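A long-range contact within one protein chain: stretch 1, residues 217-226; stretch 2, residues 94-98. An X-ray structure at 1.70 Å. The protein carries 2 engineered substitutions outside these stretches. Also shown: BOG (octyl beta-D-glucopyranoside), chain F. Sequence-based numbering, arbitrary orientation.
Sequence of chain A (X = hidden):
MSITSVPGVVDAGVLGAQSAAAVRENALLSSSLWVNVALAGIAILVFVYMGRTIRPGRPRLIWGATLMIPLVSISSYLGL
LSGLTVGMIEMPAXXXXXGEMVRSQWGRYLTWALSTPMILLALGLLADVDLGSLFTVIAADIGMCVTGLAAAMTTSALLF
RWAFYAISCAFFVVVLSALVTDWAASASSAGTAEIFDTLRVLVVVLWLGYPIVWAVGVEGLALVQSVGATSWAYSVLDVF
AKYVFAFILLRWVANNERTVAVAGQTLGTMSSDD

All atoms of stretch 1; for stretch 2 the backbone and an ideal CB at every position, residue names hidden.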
# COMPACT_ATOMS: atom_id res chain seq x y z
N GLY A 217 -22.23 16.70 6.12
CA GLY A 217 -22.39 16.90 4.68
C GLY A 217 -23.30 15.95 3.93
O GLY A 217 -23.89 15.03 4.49
N VAL A 218 -23.36 16.16 2.61
CA VAL A 218 -24.22 15.39 1.71
C VAL A 218 -24.08 13.87 1.70
O VAL A 218 -25.07 13.17 1.50
CB VAL A 218 -24.07 15.92 0.26
CG1 VAL A 218 -22.64 15.69 -0.24
CG2 VAL A 218 -25.07 15.23 -0.65
N GLU A 219 -22.88 13.35 1.93
CA GLU A 219 -22.70 11.90 1.92
C GLU A 219 -23.09 11.25 3.24
O GLU A 219 -23.30 10.04 3.32
CB GLU A 219 -21.25 11.57 1.54
CG GLU A 219 -20.90 12.10 0.15
CD GLU A 219 -19.46 11.82 -0.27
OE1 GLU A 219 -19.16 10.70 -0.72
OE2 GLU A 219 -18.64 12.75 -0.14
N GLY A 220 -23.20 12.08 4.28
CA GLY A 220 -23.58 11.58 5.59
C GLY A 220 -25.05 11.85 5.88
O GLY A 220 -25.93 11.32 5.20
N LEU A 221 -25.33 12.68 6.89
CA LEU A 221 -26.70 13.01 7.26
C LEU A 221 -27.33 14.02 6.31
O LEU A 221 -28.55 14.20 6.30
CB LEU A 221 -26.73 13.58 8.68
CG LEU A 221 -26.27 12.66 9.83
CD1 LEU A 221 -26.20 13.46 11.12
CD2 LEU A 221 -27.22 11.48 9.97
N ALA A 222 -26.49 14.68 5.52
CA ALA A 222 -26.95 15.69 4.57
C ALA A 222 -27.68 16.85 5.26
O ALA A 222 -28.72 17.32 4.79
CB ALA A 222 -27.85 15.05 3.50
N LEU A 223 -27.14 17.30 6.40
CA LEU A 223 -27.73 18.44 7.10
C LEU A 223 -27.37 19.64 6.22
O LEU A 223 -28.10 20.64 6.16
CB LEU A 223 -27.12 18.59 8.50
CG LEU A 223 -27.23 17.35 9.39
CD1 LEU A 223 -26.79 17.71 10.81
CD2 LEU A 223 -28.65 16.82 9.40
N VAL A 224 -26.23 19.53 5.55
CA VAL A 224 -25.76 20.53 4.60
C VAL A 224 -25.78 19.77 3.28
O VAL A 224 -25.02 18.82 3.10
CB VAL A 224 -24.31 20.99 4.89
CG1 VAL A 224 -23.75 21.70 3.67
CG2 VAL A 224 -24.29 21.95 6.07
N GLN A 225 -26.65 20.16 2.36
CA GLN A 225 -26.76 19.47 1.08
C GLN A 225 -25.93 20.04 -0.05
O GLN A 225 -25.97 19.53 -1.17
CB GLN A 225 -28.23 19.40 0.67
CG GLN A 225 -29.02 18.40 1.51
CD GLN A 225 -30.49 18.37 1.16
OE1 GLN A 225 -30.89 18.74 0.06
NE2 GLN A 225 -31.30 17.90 2.11
N SER A 226 -25.17 21.10 0.23
CA SER A 226 -24.33 21.73 -0.79
C SER A 226 -22.98 21.05 -0.92
O SER A 226 -22.19 21.03 0.03
CB SER A 226 -24.13 23.22 -0.45
OG SER A 226 -23.10 23.79 -1.23
N UNK A 94 -33.65 5.67 2.87
CA UNK A 94 -33.38 6.10 4.22
C UNK A 94 -32.54 7.37 4.27
O UNK A 94 -32.66 8.15 5.21
CB UNK A 94 -32.68 4.98 4.99
N UNK A 95 -31.69 7.55 3.27
CA UNK A 95 -30.84 8.73 3.19
C UNK A 95 -31.70 9.93 2.83
O UNK A 95 -32.72 9.79 2.15
CB UNK A 95 -29.72 8.54 2.17
N UNK A 96 -31.31 11.11 3.30
CA UNK A 96 -32.06 12.33 3.03
C UNK A 96 -32.26 12.56 1.54
O UNK A 96 -33.25 13.15 1.12
CB UNK A 96 -31.35 13.53 3.65
N UNK A 97 -31.32 12.08 0.73
CA UNK A 97 -31.39 12.24 -0.72
C UNK A 97 -31.52 10.89 -1.42
O UNK A 97 -31.02 10.71 -2.53
CB UNK A 97 -30.15 12.98 -1.23
N UNK A 98 -32.18 9.94 -0.76
CA UNK A 98 -32.35 8.61 -1.33
C UNK A 98 -32.96 8.70 -2.73
O UNK A 98 -33.89 9.46 -2.95
CB UNK A 98 -33.23 7.75 -0.42
C1 BOG F . -29.24 8.82 8.75
O1 BOG F . -28.61 7.57 9.08
C2 BOG F . -28.96 9.19 7.26
O2 BOG F . -27.55 9.27 7.03
C3 BOG F . -29.66 10.54 6.92
O3 BOG F . -29.42 10.90 5.57
C4 BOG F . -31.18 10.38 7.18
O4 BOG F . -31.87 11.60 6.88
C5 BOG F . -31.43 9.98 8.67
O5 BOG F . -30.71 8.74 8.97
C6 BOG F . -32.94 9.80 8.95
O6 BOG F . -33.44 8.57 8.40
C1' BOG F . -28.82 7.20 10.44
C2' BOG F . -27.75 6.23 10.87
C3' BOG F . -26.78 6.96 11.77
C4' BOG F . -25.67 6.06 12.26
C5' BOG F . -24.71 6.84 13.15
C6' BOG F . -23.42 6.06 13.36
C7' BOG F . -22.45 6.81 14.24
C8' BOG F . -21.18 6.00 14.41

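Position 94 lies out of reach of stretch 1, and nothing there selects a side chain. Its backbone does: a phi of 101° with psi of -30° by itself favours glycine. The residue is Gly94, whose carbonyl O accepts a weak hydrogen bond from BOG O6 at 3.3 Å.

At position 95 the CA-to-CB bond points sideways, and no atom of stretch 1 comes within 5.5 Å of the ideal CB. A short side chain would therefore leave a gap. Farther along, the type I turn from Gly217 to Gly220 offers the carbonyl oxygens of Val218 and Gly220, so a longer side chain ending in a donor would suit, whether an amide, a basic group or an imidazole. The residue is His95, with chi1 at -174° (t) and chi2 at -74°, which brings the ring end close to the turn. NE2 donates to Val218 O over 3.0 Å, but the N-H...acceptor angle of 126° makes this hydrogen bond weak. Gly220 O is also near NE2, at 3.2 Å, with too poor an angle to bond. Val218 O lies at the ring edge, near its plane, whereas BOG O3 sits over one face. The other ring nitrogen, ND1, accepts a hydrogen bond from the backbone N of residue 97 at 2.7 Å and 168°, so the imidazole links its own turn to that of stretch 1.

Position 96 points toward stretch 1, and its ideal CB is already 3.8 Å from Ala222 CB and 3.9 Å from Leu221 O. Little room remains in that direction; alanine or serine would fit simply, and a longer chain would have to turn aside. Ala96 makes the apolar contact with Ala222 through the two CB atoms, 3.8 Å apart, while its backbone N donates to BOG O3 at 3.0 Å.

Position 97 also points toward stretch 1, yet nothing there lies within 5.5 Å of its ideal CB. Val218 CG2, Ala222 CB and the Gln225 side chain border the space ahead, favouring a medium-sized apolar residue such as leucine, isoleucine or methionine. Leu97 fills it in the mt rotamer and has more area covered by stretch 1 than any other residue of stretch 2. Its CD1 packs 3.5 Å from Val218 CG2, and CD2 lies 3.6 Å from Gln225 OE1.

Position 98 is out of reach, so stretch 1 sets no preference. Ala98 closes the type I turn begun at His95, its N donating to His95 O at 3.0 Å.

Stretch 2 94-98: GHALA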
# COMPACT_ATOMS: atom_id res chain seq x y z
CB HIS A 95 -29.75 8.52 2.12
CG HIS A 95 -28.74 9.62 2.05
ND1 HIS A 95 -29.00 10.86 1.52
CD2 HIS A 95 -27.44 9.65 2.45
CE1 HIS A 95 -27.92 11.61 1.59
NE2 HIS A 95 -26.96 10.90 2.15
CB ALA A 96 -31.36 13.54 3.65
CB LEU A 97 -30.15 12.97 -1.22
CG LEU A 97 -29.88 14.31 -0.52
CD1 LEU A 97 -28.52 14.86 -0.92
CD2 LEU A 97 -30.99 15.28 -0.86
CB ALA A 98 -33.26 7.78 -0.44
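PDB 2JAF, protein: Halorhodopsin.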